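Local atomic coordinates of N-formylglutamate amidohydrolase (Ralstonia eutropha, PDB entry 2Q7S), a protein that binds zinc and is probably a hydrolase of the N-formylglutamate amidohydrolase family, which belongs with the zinc exopeptidases. Residues A[41-44]-A[49-52]; A[59-64]-A[249-254]; A[75-80]-A[146-151]; A[154-159]-A[242-247]; A[193-198]-A[209-214]. One frame throughout, in Å; residues are numbered along the deposited sequence.

Contact 1. Residues A[41-44]-A[49-52]; sequences FGAV and RLRG
Leu-50 lays one methyl against the ring of Phe-41 and the methyl of Ala-43. The contact is apolar throughout. Leu-50 CD1 sits over one face of the Phe-41 ring. It is 4.1 Å from Phe-41 CZ and equally far from Phe-41 CE2, so it rests near one end of the ring. The same methyl lies 4.5 Å from Ala-43 CB, a looser touch. Phe-41 and Leu-50 approach from opposite directions. The leucine is stretched out to do this: its CD1 is anti to CA (chi2 171°), which makes that branch the leading one.

The contact closes a short local turn of chain. Residues 41-44 belong to the loop that follows strand 26-30, and Leu-50 lies on the short helix 47-50 just beyond. Gly-42 between the two touching loop residues has a positive phi of 62°, a left-handed bend that suits glycine. With it, both Phe-41 and Ala-43 direct their CB toward the helix.

Other side chains pack around it. Tyr-81 meets the Phe-41 ring edge-to-face, and Phe-41 also touches Tyr-128. Leu-50 packs further on Val-45. The backbone of Val-44 is hydrogen-bonded to Ile-127, which ties the loop to a later part of the chain.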
# COMPACT_ATOMS: atom_id res chain seq x y z
N PHE A 41 12.88 -11.13 14.03
CA PHE A 41 12.64 -11.65 12.68
C PHE A 41 13.04 -13.13 12.60
O PHE A 41 12.25 -13.97 12.18
CB PHE A 41 13.40 -10.80 11.64
CG PHE A 41 12.71 -10.68 10.31
CD1 PHE A 41 12.18 -11.80 9.68
CD2 PHE A 41 12.59 -9.45 9.69
CE1 PHE A 41 11.57 -11.69 8.46
CE2 PHE A 41 11.96 -9.33 8.46
CZ PHE A 41 11.45 -10.46 7.85
N GLY A 42 14.27 -13.45 13.00
CA GLY A 42 14.76 -14.83 12.95
C GLY A 42 14.82 -15.44 11.55
O GLY A 42 14.52 -16.62 11.36
N ALA A 43 15.19 -14.61 10.57
CA ALA A 43 15.34 -15.04 9.18
C ALA A 43 16.73 -15.64 9.00
O ALA A 43 17.64 -15.35 9.78
CB ALA A 43 15.16 -13.87 8.27
N VAL A 44 16.89 -16.50 7.99
CA VAL A 44 18.24 -16.97 7.60
C VAL A 44 18.82 -16.19 6.40
O VAL A 44 19.97 -16.39 6.02
CB VAL A 44 18.25 -18.49 7.31
CG1 VAL A 44 17.82 -19.26 8.55
CG2 VAL A 44 17.34 -18.82 6.13
N ARG A 49 18.64 -8.79 1.23
CA ARG A 49 17.79 -9.57 0.32
C ARG A 49 16.31 -9.28 0.52
O ARG A 49 15.52 -9.37 -0.43
CB ARG A 49 18.05 -11.05 0.52
CG ARG A 49 19.44 -11.46 0.11
CD ARG A 49 19.41 -12.27 -1.18
NE ARG A 49 18.63 -11.63 -2.25
CZ ARG A 49 17.92 -12.30 -3.17
NH1 ARG A 49 17.84 -13.65 -3.16
NH2 ARG A 49 17.26 -11.63 -4.11
N LEU A 50 15.94 -8.93 1.76
CA LEU A 50 14.55 -8.66 2.18
C LEU A 50 14.06 -7.27 1.76
O LEU A 50 12.89 -7.09 1.39
CB LEU A 50 14.47 -8.79 3.70
CG LEU A 50 14.85 -10.17 4.27
CD1 LEU A 50 14.96 -10.16 5.81
CD2 LEU A 50 13.86 -11.22 3.79
N ARG A 51 14.96 -6.29 1.81
CA ARG A 51 14.70 -4.94 1.37
C ARG A 51 14.02 -4.93 -0.02
O ARG A 51 13.29 -3.97 -0.34
CB ARG A 51 15.98 -4.09 1.44
CG ARG A 51 16.40 -3.80 2.89
CD ARG A 51 17.51 -2.80 3.00
NE ARG A 51 17.21 -1.52 2.30
CZ ARG A 51 16.43 -0.56 2.77
NH1 ARG A 51 15.84 -0.69 3.94
NH2 ARG A 51 16.20 0.54 2.07
N GLY A 52 14.23 -6.00 -0.81
CA GLY A 52 13.48 -6.26 -2.04
C GLY A 52 12.01 -5.86 -2.03
O GLY A 52 11.64 -4.92 -2.72

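Contact 2. Residues A[59-64]-A[249-254]; sequences DALWEA and IEIRRP
A water joins Ile-249 O to Trp-62 NE1. It donates to Ile-249 O at 2.9 Å and accepts from Trp-62 NE1 at 3.0 Å. This satisfies the buried indole N-H without a direct bond to the strand.

The contact packs the end of helix 58-61 against strand 244-252 of the central mixed sheet. Trp-62 is the first residue to leave the helical conformation. Ile-249 and Ile-251 both turn their CB toward it, while Glu-250 between them points away. Each isoleucine is extended through CG1, with CD1 anti to CA, so the CD1 methyl leads. Ile-249 CD1 reaches Trp-62 CH2 at 3.8 Å, and its other branch, CG2, lies 4.0 Å from Trp-62 CZ2. Both isoleucines meet the indole aslant. Leu-275 and Thr-279 of helix 267-289 also pack on the indole.

The zinc ion is about 9 Å from the side chain of Ile-251. Just along the chain, Arg-253 NH2 makes a salt bridge to OD1 of the zinc ligand Asp-55.

Ile-251 CD1 serves two partners. It lies 3.8 Å from Trp-62 NE1 and meets Leu-61 CD1 tip to tip, also at 3.8 Å.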
# COMPACT_ATOMS: atom_id res chain seq x y z
N ASP A 59 5.88 6.62 1.27
CA ASP A 59 5.30 7.59 2.19
C ASP A 59 5.84 9.03 2.02
O ASP A 59 5.06 9.97 2.12
CB ASP A 59 5.40 7.10 3.62
CG ASP A 59 6.80 7.05 4.12
OD1 ASP A 59 7.72 6.56 3.42
OD2 ASP A 59 6.96 7.51 5.27
N ALA A 60 7.13 9.18 1.73
CA ALA A 60 7.75 10.52 1.50
C ALA A 60 7.32 11.07 0.14
O ALA A 60 7.18 12.29 -0.01
CB ALA A 60 9.30 10.44 1.59
N LEU A 61 7.08 10.19 -0.85
CA LEU A 61 6.60 10.60 -2.19
C LEU A 61 5.26 11.30 -2.06
O LEU A 61 5.01 12.30 -2.72
CB LEU A 61 6.44 9.45 -3.15
CG LEU A 61 7.69 8.84 -3.84
CD1 LEU A 61 7.25 7.61 -4.63
CD2 LEU A 61 8.39 9.88 -4.71
N TRP A 62 4.42 10.78 -1.15
CA TRP A 62 3.11 11.38 -0.93
C TRP A 62 3.02 12.29 0.28
O TRP A 62 1.92 12.47 0.84
CB TRP A 62 2.07 10.28 -0.85
CG TRP A 62 1.88 9.47 -2.12
CD1 TRP A 62 2.57 8.33 -2.47
CD2 TRP A 62 0.89 9.66 -3.15
NE1 TRP A 62 2.08 7.82 -3.66
CE2 TRP A 62 1.04 8.60 -4.08
CE3 TRP A 62 -0.10 10.62 -3.38
CZ2 TRP A 62 0.24 8.49 -5.23
CZ3 TRP A 62 -0.90 10.52 -4.55
CH2 TRP A 62 -0.72 9.45 -5.43
N GLU A 63 4.13 12.89 0.68
CA GLU A 63 4.12 13.84 1.83
C GLU A 63 3.05 14.95 1.81
O GLU A 63 2.60 15.33 2.84
CB GLU A 63 5.50 14.50 2.01
CG GLU A 63 5.91 15.32 0.84
CD GLU A 63 6.86 16.44 1.19
OE1 GLU A 63 7.59 16.31 2.21
OE2 GLU A 63 6.88 17.43 0.43
N ALA A 64 2.64 15.42 0.63
CA ALA A 64 1.60 16.49 0.42
C ALA A 64 0.23 16.21 1.00
O ALA A 64 -0.54 17.12 1.20
CB ALA A 64 1.40 16.73 -1.04
N ILE A 249 -2.95 2.63 -5.74
CA ILE A 249 -2.04 3.29 -6.72
C ILE A 249 -0.62 2.76 -6.62
O ILE A 249 0.04 2.87 -5.53
CB ILE A 249 -1.98 4.85 -6.51
CG1 ILE A 249 -3.39 5.46 -6.54
CG2 ILE A 249 -1.05 5.47 -7.57
CD1 ILE A 249 -3.44 7.01 -6.48
N GLU A 250 -0.11 2.27 -7.76
CA GLU A 250 1.23 1.66 -7.81
C GLU A 250 2.18 2.45 -8.71
O GLU A 250 1.84 2.73 -9.81
CB GLU A 250 1.12 0.23 -8.36
CG GLU A 250 0.24 -0.69 -7.56
CD GLU A 250 0.99 -1.65 -6.70
OE1 GLU A 250 2.24 -1.64 -6.72
OE2 GLU A 250 0.33 -2.41 -5.97
N ILE A 251 3.36 2.80 -8.20
CA ILE A 251 4.35 3.55 -8.92
C ILE A 251 5.55 2.67 -9.31
O ILE A 251 6.21 2.05 -8.45
CB ILE A 251 4.86 4.73 -8.01
CG1 ILE A 251 3.71 5.65 -7.61
CG2 ILE A 251 5.95 5.55 -8.65
CD1 ILE A 251 4.14 6.78 -6.74
N ARG A 252 5.89 2.65 -10.59
CA ARG A 252 7.09 1.97 -11.08
C ARG A 252 8.34 2.58 -10.39
O ARG A 252 8.71 3.73 -10.56
CB ARG A 252 7.18 2.09 -12.60
CG ARG A 252 8.07 1.10 -13.34
CD ARG A 252 7.80 1.16 -14.85
NE ARG A 252 8.11 2.45 -15.47
CZ ARG A 252 9.30 2.74 -16.00
NH1 ARG A 252 10.30 1.88 -15.94
NH2 ARG A 252 9.50 3.91 -16.58
N ARG A 253 9.03 1.75 -9.63
CA ARG A 253 10.13 2.14 -8.76
C ARG A 253 11.28 2.91 -9.39
O ARG A 253 11.78 3.83 -8.74
CB ARG A 253 10.67 0.89 -8.02
CG ARG A 253 9.83 0.53 -6.82
CD ARG A 253 10.18 -0.87 -6.29
NE ARG A 253 9.22 -1.36 -5.31
CZ ARG A 253 9.23 -2.62 -4.88
NH1 ARG A 253 10.16 -3.44 -5.32
NH2 ARG A 253 8.36 -3.03 -4.01
N PRO A 254 11.71 2.55 -10.64
CA PRO A 254 12.80 3.27 -11.31
C PRO A 254 12.56 4.75 -11.42
O PRO A 254 13.51 5.52 -11.46
CB PRO A 254 12.89 2.61 -12.70
CG PRO A 254 12.38 1.32 -12.53
CD PRO A 254 11.25 1.43 -11.48
O HOH W 1 1.76 5.07 -4.77

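Contact 3. Residues A[75-80]-A[146-151]; sequences ATFPRV and RPYHAA
Tyr-148 brings one edge of its ring up to Ala-75. Its CE1 lies 3.4 Å from Ala-75 N, near the plane of the tyrosine ring. The methyl of Ala-75 lies aslant of the same rim, out of the ring plane, with Ala-75 CB 3.9 Å from Tyr-148 CE1 and 4.0 Å from Tyr-148 CD1. CG of Tyr-148 is anti to the backbone N (chi1 -178°), which carries the ring off the helix toward the end of strand 71-75.

The other apolar touch comes from Phe-77. Its CZ is 4.2 Å from Tyr-148 CB, which sits at the edge of the phenylalanine ring, near its plane. Ala-75 CB lies over one face of that ring, 3.8 Å above the plane and toward the rim. The small alanine is therefore packed by both aromatics.

Tyr-148 OH is hydrogen-bonded to Asp-29 OD2, which holds the far end of the ring. The zinc ligand His-32 is near, its side chain about 7 Å from that of Ala-75.

Here helix 134-163 packs on the sheet: Tyr-148 also touches Leu-73 of strand 71-75 and Phe-14 of the outermost strand 14-17, and Tyr-144 of the same helix meets the Phe-77 ring.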
# COMPACT_ATOMS: atom_id res chain seq x y z
N ALA A 75 3.22 2.41 7.61
CA ALA A 75 3.88 1.36 8.43
C ALA A 75 5.37 1.60 8.66
O ALA A 75 6.09 2.02 7.76
CB ALA A 75 3.69 -0.02 7.80
N THR A 76 5.86 1.33 9.87
CA THR A 76 7.29 1.48 10.15
C THR A 76 7.99 0.10 10.12
O THR A 76 9.20 -0.01 9.94
CB THR A 76 7.58 2.19 11.51
OG1 THR A 76 6.90 1.51 12.53
CG2 THR A 76 7.14 3.66 11.54
N PHE A 77 7.19 -0.95 10.28
CA PHE A 77 7.69 -2.31 10.19
C PHE A 77 7.70 -2.75 8.74
O PHE A 77 6.92 -2.22 7.93
CB PHE A 77 6.84 -3.27 11.00
CG PHE A 77 5.39 -3.20 10.69
CD1 PHE A 77 4.58 -2.26 11.34
CD2 PHE A 77 4.82 -4.06 9.75
CE1 PHE A 77 3.29 -2.12 11.05
CE2 PHE A 77 3.47 -3.94 9.48
CZ PHE A 77 2.71 -3.00 10.13
N PRO A 78 8.52 -3.76 8.41
CA PRO A 78 8.59 -4.18 7.02
C PRO A 78 7.45 -5.11 6.64
O PRO A 78 7.04 -5.98 7.44
CB PRO A 78 9.96 -4.87 6.92
CG PRO A 78 10.55 -4.86 8.35
CD PRO A 78 9.40 -4.59 9.26
N ARG A 79 6.95 -4.94 5.42
CA ARG A 79 5.88 -5.79 4.93
C ARG A 79 6.27 -7.26 4.80
O ARG A 79 5.37 -8.11 4.81
CB ARG A 79 5.32 -5.27 3.60
CG ARG A 79 6.21 -5.37 2.44
CD ARG A 79 6.03 -6.65 1.68
NE ARG A 79 4.80 -6.77 0.90
CZ ARG A 79 4.65 -6.48 -0.39
NH1 ARG A 79 5.63 -5.97 -1.11
NH2 ARG A 79 3.48 -6.70 -0.96
N VAL A 80 7.59 -7.53 4.62
CA VAL A 80 8.13 -8.89 4.59
C VAL A 80 8.13 -9.54 5.98
O VAL A 80 8.33 -10.75 6.10
CB VAL A 80 9.57 -8.92 4.02
CG1 VAL A 80 10.13 -10.33 4.10
CG2 VAL A 80 9.57 -8.41 2.57
N ARG A 146 -2.47 -5.13 13.89
CA ARG A 146 -3.71 -4.65 14.49
C ARG A 146 -3.67 -3.13 14.76
O ARG A 146 -4.62 -2.44 14.45
CB ARG A 146 -4.06 -5.44 15.73
CG ARG A 146 -4.52 -6.92 15.45
CD ARG A 146 -5.21 -7.50 16.69
NE ARG A 146 -5.19 -8.94 16.68
CZ ARG A 146 -6.08 -9.72 16.07
NH1 ARG A 146 -7.05 -9.18 15.37
NH2 ARG A 146 -5.96 -11.03 16.14
N PRO A 147 -2.59 -2.62 15.37
CA PRO A 147 -2.47 -1.16 15.50
C PRO A 147 -2.52 -0.40 14.21
O PRO A 147 -3.23 0.62 14.13
CB PRO A 147 -1.11 -0.99 16.17
CG PRO A 147 -0.91 -2.20 16.89
CD PRO A 147 -1.46 -3.27 16.02
N TYR A 148 -1.77 -0.86 13.20
CA TYR A 148 -1.82 -0.26 11.90
C TYR A 148 -3.25 -0.24 11.39
O TYR A 148 -3.77 0.81 10.98
CB TYR A 148 -0.91 -1.00 10.91
CG TYR A 148 -0.89 -0.37 9.52
CD1 TYR A 148 0.02 0.62 9.21
CD2 TYR A 148 -1.81 -0.74 8.55
CE1 TYR A 148 0.04 1.22 7.95
CE2 TYR A 148 -1.76 -0.18 7.28
CZ TYR A 148 -0.86 0.82 7.00
OH TYR A 148 -0.81 1.42 5.76
N HIS A 149 -3.91 -1.40 11.39
CA HIS A 149 -5.27 -1.44 10.86
C HIS A 149 -6.32 -0.69 11.68
O HIS A 149 -7.20 0.01 11.10
CB HIS A 149 -5.71 -2.86 10.48
CG HIS A 149 -5.45 -3.13 9.05
ND1 HIS A 149 -6.39 -2.91 8.07
CD2 HIS A 149 -4.29 -3.40 8.40
CE1 HIS A 149 -5.84 -3.09 6.88
NE2 HIS A 149 -4.56 -3.37 7.05
N ALA A 150 -6.21 -0.73 13.01
CA ALA A 150 -7.05 0.15 13.86
C ALA A 150 -6.91 1.66 13.48
O ALA A 150 -7.91 2.39 13.44
CB ALA A 150 -6.77 -0.05 15.35
N ALA A 151 -5.69 2.09 13.14
CA ALA A 151 -5.42 3.51 12.81
C ALA A 151 -6.10 3.81 11.49
O ALA A 151 -6.73 4.85 11.36
CB ALA A 151 -3.93 3.80 12.69

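Contact 4. Residues A[154-159]-A[242-247]; sequences EAVEGA and ERRNSL
Arg-244 grips the carboxylate of Glu-157 end-on, with NH1 and NH2 each taking one oxygen. Arg-244 NH2 donates to Glu-157 OE1 over 2.9 Å. This bond is nearly straight, at 164°, and lies close to the guanidinium plane. It uses the syn lone pair of OE1. Arg-244 NH1 donates to Glu-157 OE2, also over 2.9 Å, but less directly. That oxygen is tilted out of the guanidinium plane, and the nitrogen meets it on the syn side, above the carboxylate plane. The two flat groups are turned 24° apart, so the pairing is two-pronged but not flat.

The shapes of the side chains explain the meeting. Arg-244 is extended from CG to NE and reaches out from the strand. Glu-157 bends at chi2 (-58°) and folds its carboxylate in to receive it. The two chains cross at about a right angle. Val-156 flanks the pair, with its CG1 4.3 Å from Arg-244 NH1, at the guanidinium edge.

Further groups surround the arginine. Glu-242 OE1 makes a long, weaker salt bridge of 3.9 Å to Arg-244 NE, which completes a network of three charged residues. Tyr-160 adds a cation-pi contact. Glu-242 OE1 is itself bridged to Arg-239 NH1. Such a surrounding would be expected to favour the charged forms of these groups.

In the fold, helix 134-163 is thereby tied to the start of strand 244-252. Val-156 also rests on Val-27 of strand 26-30, and Arg-244 touches Val-166 of the neighbouring strand 166-174.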
# COMPACT_ATOMS: atom_id res chain seq x y z
N GLU A 154 -9.90 3.90 12.01
CA GLU A 154 -10.26 5.12 12.73
C GLU A 154 -10.26 6.26 11.77
O GLU A 154 -11.13 7.10 11.85
CB GLU A 154 -9.29 5.37 13.90
CG GLU A 154 -9.42 6.70 14.55
CD GLU A 154 -10.80 6.95 15.17
OE1 GLU A 154 -11.43 5.99 15.68
OE2 GLU A 154 -11.27 8.11 15.12
N ALA A 155 -9.29 6.33 10.86
CA ALA A 155 -9.22 7.44 9.88
C ALA A 155 -10.32 7.35 8.85
O ALA A 155 -10.99 8.33 8.51
CB ALA A 155 -7.79 7.51 9.18
N VAL A 156 -10.58 6.17 8.36
CA VAL A 156 -11.60 6.00 7.32
C VAL A 156 -13.01 6.26 7.90
O VAL A 156 -13.78 7.02 7.35
CB VAL A 156 -11.49 4.60 6.71
CG1 VAL A 156 -12.71 4.26 5.84
CG2 VAL A 156 -10.14 4.50 5.86
N GLU A 157 -13.33 5.63 9.03
CA GLU A 157 -14.63 5.79 9.65
C GLU A 157 -14.86 7.19 10.25
O GLU A 157 -15.98 7.65 10.29
CB GLU A 157 -14.85 4.72 10.71
CG GLU A 157 -14.86 3.32 10.18
CD GLU A 157 -15.92 3.09 9.11
OE1 GLU A 157 -17.07 3.59 9.23
OE2 GLU A 157 -15.59 2.38 8.15
N GLY A 158 -13.82 7.81 10.80
CA GLY A 158 -13.88 9.15 11.24
C GLY A 158 -14.21 10.12 10.11
O GLY A 158 -15.08 10.96 10.26
N ALA A 159 -13.48 10.03 9.00
CA ALA A 159 -13.76 10.78 7.81
C ALA A 159 -15.21 10.62 7.36
O ALA A 159 -15.90 11.60 7.13
CB ALA A 159 -12.80 10.36 6.66
N GLU A 242 -22.19 3.55 -1.24
CA GLU A 242 -22.34 4.01 0.11
C GLU A 242 -21.49 5.23 0.30
O GLU A 242 -21.32 5.71 1.42
CB GLU A 242 -21.86 2.93 1.08
CG GLU A 242 -22.66 1.67 1.05
CD GLU A 242 -22.08 0.65 1.99
OE1 GLU A 242 -21.76 1.02 3.15
OE2 GLU A 242 -21.94 -0.51 1.56
N ARG A 243 -20.92 5.71 -0.80
CA ARG A 243 -20.03 6.87 -0.83
C ARG A 243 -18.68 6.65 -0.14
O ARG A 243 -18.02 7.61 0.32
CB ARG A 243 -20.75 8.10 -0.32
CG ARG A 243 -22.03 8.34 -1.10
CD ARG A 243 -22.83 9.48 -0.53
NE ARG A 243 -22.07 10.73 -0.40
CZ ARG A 243 -21.56 11.43 -1.42
NH1 ARG A 243 -21.71 11.02 -2.67
NH2 ARG A 243 -20.92 12.56 -1.20
N ARG A 244 -18.26 5.40 -0.12
CA ARG A 244 -16.96 5.00 0.40
C ARG A 244 -16.20 4.52 -0.83
O ARG A 244 -16.70 3.70 -1.60
CB ARG A 244 -17.09 3.88 1.42
CG ARG A 244 -17.95 4.23 2.64
CD ARG A 244 -18.40 3.00 3.34
NE ARG A 244 -18.97 3.31 4.66
CZ ARG A 244 -18.25 3.46 5.77
NH1 ARG A 244 -16.93 3.36 5.75
NH2 ARG A 244 -18.84 3.74 6.92
N ASN A 245 -15.01 5.05 -1.03
CA ASN A 245 -14.23 4.83 -2.26
C ASN A 245 -12.82 4.41 -1.90
O ASN A 245 -12.21 4.96 -1.00
CB ASN A 245 -14.18 6.13 -3.09
CG ASN A 245 -15.56 6.66 -3.44
OD1 ASN A 245 -16.20 6.19 -4.37
ND2 ASN A 245 -16.05 7.57 -2.60
N SER A 246 -12.29 3.46 -2.64
CA SER A 246 -10.92 3.02 -2.45
C SER A 246 -10.27 2.80 -3.83
O SER A 246 -10.85 2.18 -4.79
CB SER A 246 -10.90 1.74 -1.61
OG SER A 246 -9.63 1.43 -1.07
N LEU A 247 -9.04 3.26 -3.90
CA LEU A 247 -8.19 3.14 -5.11
C LEU A 247 -6.76 2.72 -4.73
O LEU A 247 -6.10 3.40 -3.95
CB LEU A 247 -8.17 4.51 -5.81
CG LEU A 247 -7.38 4.57 -7.13
CD1 LEU A 247 -8.03 3.62 -8.17
CD2 LEU A 247 -7.36 6.04 -7.61

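Contact 5. Residues A[193-198]-A[209-214]; sequences FVLGDR and DLVERE
Leu-195 straddles one methyl of Val-211 with both of its branches. Leu-195 CD1 and Leu-195 CD2 each lie 4.0 Å from Val-211 CG1. The two side chains meet at a slant. Leu-195 holds its CG beside the backbone N (chi1 -57°), and its CD1 is anti to CA. CD1 thus extends furthest toward the helix.

The reach of CD1 takes it past the valine to the helix backbone. Leu-195 CD1 stands 4.1 Å from Glu-212 N and 4.2 Å from Glu-212 CB. The leucine tip is therefore set against the helix surface where Val-211 joins Glu-212.

The arrangement is the packing of a beta-alpha-beta crossover. Strand 193-196 leads into helix 205-217, and strand 222-224 returns parallel beside the first. Val-208, one turn earlier on the helix, also packs on Leu-195, and beyond the helix Val-211 touches Ile-282 of helix 267-289.

The carboxylate of Glu-212 has its partner elsewhere: Glu-212 OE2 makes a salt bridge with Arg-224 NE, and Asp-209 OD1 makes another with Arg-224 NH2. One arginine on the returning strand thus joins two helix carboxylates.

The chemistry is divided: aliphatic packing joins the helix to strand 193-196 and probably sets their spacing, whereas the salt bridges of Asp-209 and Glu-212 run to Arg-224 on the last strand of the unit.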
# COMPACT_ATOMS: atom_id res chain seq x y z
N PHE A 193 2.34 4.18 -13.61
CA PHE A 193 1.31 4.14 -12.55
C PHE A 193 0.33 3.06 -12.93
O PHE A 193 -0.09 3.01 -14.09
CB PHE A 193 0.54 5.44 -12.47
CG PHE A 193 1.29 6.53 -11.78
CD1 PHE A 193 2.25 7.25 -12.44
CD2 PHE A 193 1.06 6.79 -10.42
CE1 PHE A 193 2.99 8.23 -11.78
CE2 PHE A 193 1.78 7.82 -9.77
CZ PHE A 193 2.73 8.51 -10.45
N VAL A 194 -0.01 2.20 -11.99
CA VAL A 194 -1.11 1.27 -12.11
C VAL A 194 -2.14 1.63 -11.05
O VAL A 194 -1.78 1.84 -9.86
CB VAL A 194 -0.67 -0.25 -11.98
CG1 VAL A 194 -1.87 -1.21 -12.12
CG2 VAL A 194 0.40 -0.59 -13.03
N LEU A 195 -3.38 1.74 -11.50
CA LEU A 195 -4.53 2.10 -10.64
C LEU A 195 -5.45 0.88 -10.53
O LEU A 195 -5.97 0.42 -11.51
CB LEU A 195 -5.29 3.26 -11.28
CG LEU A 195 -4.47 4.51 -11.56
CD1 LEU A 195 -5.35 5.61 -12.24
CD2 LEU A 195 -3.80 5.02 -10.28
N GLY A 196 -5.59 0.34 -9.33
CA GLY A 196 -6.44 -0.81 -9.09
C GLY A 196 -7.69 -0.40 -8.33
O GLY A 196 -7.62 0.18 -7.26
N ASP A 197 -8.84 -0.74 -8.91
CA ASP A 197 -10.13 -0.48 -8.30
C ASP A 197 -11.07 -1.68 -8.54
O ASP A 197 -12.30 -1.53 -8.61
CB ASP A 197 -10.67 0.84 -8.85
CG ASP A 197 -10.97 0.78 -10.40
OD1 ASP A 197 -10.80 -0.27 -11.07
OD2 ASP A 197 -11.47 1.79 -10.95
N ARG A 198 -10.47 -2.88 -8.65
CA ARG A 198 -11.19 -4.17 -8.80
C ARG A 198 -12.12 -4.06 -9.98
O ARG A 198 -13.32 -4.16 -9.84
CB ARG A 198 -11.94 -4.56 -7.49
CG ARG A 198 -11.06 -4.48 -6.24
CD ARG A 198 -10.21 -5.69 -6.06
NE ARG A 198 -11.05 -6.80 -5.68
CZ ARG A 198 -10.70 -7.85 -4.96
NH1 ARG A 198 -9.45 -8.01 -4.51
NH2 ARG A 198 -11.62 -8.76 -4.70
N ASP A 209 -10.70 8.78 -13.20
CA ASP A 209 -10.54 9.55 -14.44
C ASP A 209 -9.61 10.73 -14.18
O ASP A 209 -8.71 10.99 -14.98
CB ASP A 209 -11.88 10.13 -14.93
CG ASP A 209 -12.81 9.10 -15.59
OD1 ASP A 209 -12.43 7.92 -15.82
OD2 ASP A 209 -13.96 9.49 -15.89
N LEU A 210 -9.85 11.43 -13.07
CA LEU A 210 -9.01 12.57 -12.63
C LEU A 210 -7.56 12.15 -12.50
O LEU A 210 -6.69 12.74 -13.12
CB LEU A 210 -9.52 13.16 -11.30
CG LEU A 210 -8.90 14.46 -10.73
CD1 LEU A 210 -8.56 15.50 -11.82
CD2 LEU A 210 -9.87 15.08 -9.77
N VAL A 211 -7.29 11.11 -11.72
CA VAL A 211 -5.90 10.72 -11.45
C VAL A 211 -5.20 10.29 -12.75
O VAL A 211 -4.07 10.72 -13.04
CB VAL A 211 -5.82 9.59 -10.37
CG1 VAL A 211 -4.40 9.02 -10.29
CG2 VAL A 211 -6.31 10.10 -8.99
N GLU A 212 -5.87 9.47 -13.54
CA GLU A 212 -5.32 9.02 -14.82
C GLU A 212 -4.94 10.21 -15.74
O GLU A 212 -3.88 10.24 -16.31
CB GLU A 212 -6.35 8.12 -15.51
CG GLU A 212 -5.97 7.63 -16.88
CD GLU A 212 -7.07 6.74 -17.45
OE1 GLU A 212 -8.06 7.33 -17.91
OE2 GLU A 212 -6.96 5.48 -17.39
N ARG A 213 -5.88 11.13 -15.92
CA ARG A 213 -5.73 12.28 -16.81
C ARG A 213 -4.61 13.20 -16.32
O ARG A 213 -3.75 13.61 -17.09
CB ARG A 213 -7.06 13.05 -16.88
CG ARG A 213 -7.01 14.39 -17.64
CD ARG A 213 -8.41 14.97 -17.84
NE ARG A 213 -9.13 15.24 -16.59
CZ ARG A 213 -10.24 14.61 -16.16
NH1 ARG A 213 -10.83 13.63 -16.87
NH2 ARG A 213 -10.79 14.96 -14.99
N GLU A 214 -4.62 13.53 -15.04
CA GLU A 214 -3.56 14.40 -14.47
C GLU A 214 -2.16 13.78 -14.66
O GLU A 214 -1.25 14.46 -15.09
CB GLU A 214 -3.85 14.71 -13.00
CG GLU A 214 -5.09 15.61 -12.82
CD GLU A 214 -4.85 17.04 -13.27
OE1 GLU A 214 -3.72 17.53 -13.05
OE2 GLU A 214 -5.77 17.67 -13.88

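How the contacts relate
All five contacts are largely buried, but contact 1 lies furthest out, about 20 Å from the chain's centre. Contacts 2 and 3 lie nearest the centre and the zinc site. Contacts 2 and 4 share strand 244-252, near its end and its start. Contacts 3 and 4 share helix 134-163. Contact 5 joins this group through strand 193-196, neighbour of 244-252: Phe-193 packs on Ile-249 and Ile-251 of contact 2. Contact 1 touches contact 3 where Phe-41 meets Val-80. The chemistry differs. Contacts 1, 3 and 5 are packing without polar bonds between their segments. Contact 2 adds a bridging water, and contact 4 rests on a salt bridge.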